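Local coordinates for putative molybdenum cofactor biosynthesis protein (Corynebacterium diphtheriae, PDB 2G2C) that probably binds molybdopterin and takes part in the biosynthesis of the molybdenum cofactor, at residues K7-V13 and A70-A76. Numbering follows the deposited sequence.
Sequences KSAIIVV and ARFIITA
K7-V13 and F72-A76 run as parallel neighbouring strands; their axes approach to 4.6 Å and diverge by 16°. A9 and I11 each accept from and donate to the partner strand, as in I74 N to A9 O (2.9 Å), and the series closes with V13 N to A76 O (2.8 Å). Where the second strand begins, K7 O is gripped twice, by F72 N at 3.1 Å and by R71 N at 2.7 Å, the latter tilted out of the carbonyl plane.

Beta-branched residues suit these extended backbones. On one face, I10 lies alongside I74, CG1 to CG2 at 3.9 Å; with CG1 of I74 anti to its backbone N (chi1 -175°), CG2 is the branch that meets I10. S8 OG lies in plane at the F72 ring edge, 3.7 Å from CD2, and bonds to I6 O, which satisfies this buried hydroxyl. On the other face, I11 CD1 reaches obliquely to I73 CG2 (3.7 Å), while small A9 admits helix 55-67 through A65.

That helix also covers I11 and I73; helix 26-34 packs on I10, V12 and F72. Strands 42-51 and 135-139 flank the pair, which thus lies inside the mixed sheet of an alpha/beta/alpha sandwich, with helices on both faces.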
ATOM      1  N   LYS A   7       6.805  11.145  -2.318  1.00 15.10           N
ATOM      2  CA  LYS A   7       7.758  10.148  -1.845  0.50 14.91           C
ATOM      3  C   LYS A   7       7.000   8.872  -1.521  1.00 14.12           C
ATOM      4  O   LYS A   7       6.063   8.873  -0.706  1.00 13.36           O
ATOM      5  CB  LYS A   7       8.558  10.646  -0.637  0.50 15.13           C
ATOM      6  CG  LYS A   7       9.763  11.513  -0.986  0.50 17.64           C
ATOM      7  CD  LYS A   7       9.340  12.882  -1.460  0.50 22.30           C
ATOM      8  CE  LYS A   7      10.552  13.725  -1.823  0.50 20.42           C
ATOM      9  NZ  LYS A   7      10.226  14.613  -2.965  0.50 29.16           N
ATOM     10  N   SER A   8       7.415   7.789  -2.168  1.00 13.34           N
ATOM     11  CA  SER A   8       6.645   6.546  -2.155  1.00 12.69           C
ATOM     12  C   SER A   8       7.443   5.347  -1.726  1.00 12.36           C
ATOM     13  O   SER A   8       8.655   5.276  -1.964  1.00 12.89           O
ATOM     14  CB  SER A   8       5.994   6.254  -3.517  1.00 13.96           C
ATOM     15  OG  SER A   8       5.233   7.368  -3.967  1.00 15.12           O
ATOM     16  N   ALA A   9       6.751   4.379  -1.138  1.00 11.20           N
ATOM     17  CA  ALA A   9       7.382   3.106  -0.760  1.00 11.35           C
ATOM     18  C   ALA A   9       6.519   1.952  -1.168  1.00 11.90           C
ATOM     19  O   ALA A   9       5.265   1.995  -1.037  1.00 12.51           O
ATOM     20  CB  ALA A   9       7.668   3.034   0.762  1.00 11.89           C
ATOM     21  N   ILE A  10       7.183   0.904  -1.626  1.00 11.06           N
ATOM     22  CA  ILE A  10       6.489  -0.356  -1.924  1.00 11.35           C
ATOM     23  C   ILE A  10       6.920  -1.432  -0.932  1.00 12.21           C
ATOM     24  O   ILE A  10       8.140  -1.566  -0.641  1.00 12.09           O
ATOM     25  CB  ILE A  10       6.779  -0.824  -3.376  1.00 11.33           C
ATOM     26  CG1 ILE A  10       6.184   0.203  -4.374  1.00 10.58           C
ATOM     27  CG2 ILE A  10       6.351  -2.315  -3.582  1.00 11.61           C
ATOM     28  CD1 ILE A  10       6.640   0.025  -5.815  1.00 11.82           C
ATOM     29  N   ILE A  11       5.937  -2.178  -0.426  1.00 10.41           N
ATOM     30  CA  ILE A  11       6.223  -3.292   0.503  1.00 10.84           C
ATOM     31  C   ILE A  11       5.518  -4.533  -0.004  1.00 11.01           C
ATOM     32  O   ILE A  11       4.282  -4.601   0.003  1.00 11.50           O
ATOM     33  CB  ILE A  11       5.730  -2.967   1.937  1.00 10.31           C
ATOM     34  CG1 ILE A  11       6.459  -1.708   2.435  1.00 12.51           C
ATOM     35  CG2 ILE A  11       5.928  -4.170   2.842  1.00 11.75           C
ATOM     36  CD1 ILE A  11       5.820  -1.049   3.701  1.00 12.15           C
ATOM     37  N   VAL A  12       6.299  -5.477  -0.531  1.00 11.72           N
ATOM     38  CA  VAL A  12       5.696  -6.704  -1.018  1.00 11.44           C
ATOM     39  C   VAL A  12       5.761  -7.748   0.107  1.00 11.82           C
ATOM     40  O   VAL A  12       6.815  -8.014   0.653  1.00 12.77           O
ATOM     41  CB  VAL A  12       6.413  -7.197  -2.304  1.00 11.83           C
ATOM     42  CG1 VAL A  12       5.952  -8.582  -2.668  1.00 12.11           C
ATOM     43  CG2 VAL A  12       6.177  -6.203  -3.441  1.00 13.67           C
ATOM     44  N   VAL A  13       4.609  -8.305   0.453  1.00 11.90           N
ATOM     45  CA  VAL A  13       4.490  -9.157   1.624  1.00 12.36           C
ATOM     46  C   VAL A  13       4.254 -10.594   1.121  1.00 13.24           C
ATOM     47  O   VAL A  13       3.175 -10.906   0.570  1.00 13.49           O
ATOM     48  CB  VAL A  13       3.307  -8.680   2.531  1.00 12.32           C
ATOM     49  CG1 VAL A  13       3.174  -9.544   3.792  1.00 14.34           C
ATOM     50  CG2 VAL A  13       3.434  -7.161   2.882  1.00 12.94           C
ATOM     51  N   ALA A  70       8.336   8.609   3.487  1.00 12.19           N
ATOM     52  CA  ALA A  70       7.310   8.238   2.488  1.00 11.70           C
ATOM     53  C   ALA A  70       5.934   8.783   2.868  1.00 12.28           C
ATOM     54  O   ALA A  70       5.501   8.694   4.031  1.00 12.85           O
ATOM     55  CB  ALA A  70       7.245   6.739   2.351  1.00 11.64           C
ATOM     56  N   ARG A  71       5.293   9.380   1.869  1.00 11.27           N
ATOM     57  CA  ARG A  71       3.916   9.855   2.054  1.00 11.51           C
ATOM     58  C   ARG A  71       2.876   8.992   1.320  1.00 12.00           C
ATOM     59  O   ARG A  71       1.692   9.194   1.478  1.00 11.38           O
ATOM     60  CB  ARG A  71       3.764  11.340   1.721  1.00 12.90           C
ATOM     61  CG  ARG A  71       4.579  12.214   2.697  1.00 13.13           C
ATOM     62  CD  ARG A  71       4.169  13.658   2.549  1.00 13.36           C
ATOM     63  NE  ARG A  71       2.768  13.892   2.903  1.00 13.10           N
ATOM     64  CZ  ARG A  71       2.009  14.868   2.402  1.00 13.39           C
ATOM     65  NH1 ARG A  71       2.530  15.772   1.537  1.00 13.96           N
ATOM     66  NH2 ARG A  71       0.722  14.943   2.775  1.00 14.56           N
ATOM     67  N   PHE A  72       3.357   8.024   0.528  1.00 10.83           N
ATOM     68  CA  PHE A  72       2.466   7.075  -0.130  1.00 10.80           C
ATOM     69  C   PHE A  72       3.133   5.733   0.033  1.00 11.67           C
ATOM     70  O   PHE A  72       4.284   5.567  -0.377  1.00 11.53           O
ATOM     71  CB  PHE A  72       2.277   7.414  -1.617  1.00 10.98           C
ATOM     72  CG  PHE A  72       1.470   6.386  -2.352  1.00 12.97           C
ATOM     73  CD1 PHE A  72       0.196   6.054  -1.924  1.00 14.18           C
ATOM     74  CD2 PHE A  72       1.982   5.707  -3.455  1.00 16.52           C
ATOM     75  CE1 PHE A  72      -0.570   5.076  -2.590  1.00 13.92           C
ATOM     76  CE2 PHE A  72       1.209   4.717  -4.113  1.00 18.47           C
ATOM     77  CZ  PHE A  72      -0.051   4.424  -3.693  1.00 14.53           C
ATOM     78  N   ILE A  73       2.448   4.806   0.697  1.00 10.26           N
ATOM     79  CA  ILE A  73       2.974   3.479   0.922  1.00 10.72           C
ATOM     80  C   ILE A  73       1.970   2.513   0.382  1.00 11.31           C
ATOM     81  O   ILE A  73       0.790   2.576   0.767  1.00 10.94           O
ATOM     82  CB  ILE A  73       3.168   3.221   2.445  1.00 10.62           C
ATOM     83  CG1 ILE A  73       4.197   4.213   3.007  1.00 11.75           C
ATOM     84  CG2 ILE A  73       3.586   1.765   2.678  1.00 11.72           C
ATOM     85  CD1 ILE A  73       4.408   4.148   4.539  1.00 12.31           C
ATOM     86  N   ILE A  74       2.412   1.639  -0.524  1.00 10.62           N
ATOM     87  CA  ILE A  74       1.496   0.617  -1.055  1.00 10.52           C
ATOM     88  C   ILE A  74       2.087  -0.761  -0.720  1.00 11.29           C
ATOM     89  O   ILE A  74       3.265  -1.001  -0.962  1.00 10.96           O
ATOM     90  CB  ILE A  74       1.202   0.815  -2.552  1.00 11.15           C
ATOM     91  CG1 ILE A  74       0.142  -0.226  -3.016  1.00 12.74           C
ATOM     92  CG2 ILE A  74       2.471   0.756  -3.366  1.00 13.26           C
ATOM     93  CD1 ILE A  74      -0.709   0.233  -4.212  1.00 14.97           C
ATOM     94  N   THR A  75       1.264  -1.622  -0.118  1.00 10.95           N
ATOM     95  CA  THR A  75       1.672  -2.990   0.196  1.00 11.26           C
ATOM     96  C   THR A  75       0.982  -3.919  -0.814  1.00 11.76           C
ATOM     97  O   THR A  75      -0.093  -3.599  -1.355  1.00 11.36           O
ATOM     98  CB  THR A  75       1.265  -3.414   1.628  1.00 12.14           C
ATOM     99  OG1 THR A  75      -0.170  -3.433   1.771  1.00 12.43           O
ATOM    100  CG2 THR A  75       1.851  -2.425   2.665  1.00 11.92           C
ATOM    101  N   ALA A  76       1.585  -5.085  -1.035  1.00 10.67           N
ATOM    102  CA  ALA A  76       0.966  -6.090  -1.907  1.00 10.36           C
ATOM    103  C   ALA A  76       1.083  -7.396  -1.191  1.00 10.53           C
ATOM    104  O   ALA A  76       2.210  -7.858  -0.987  1.00 11.89           O
ATOM    105  CB  ALA A  76       1.707  -6.130  -3.281  1.00 10.43           C
TER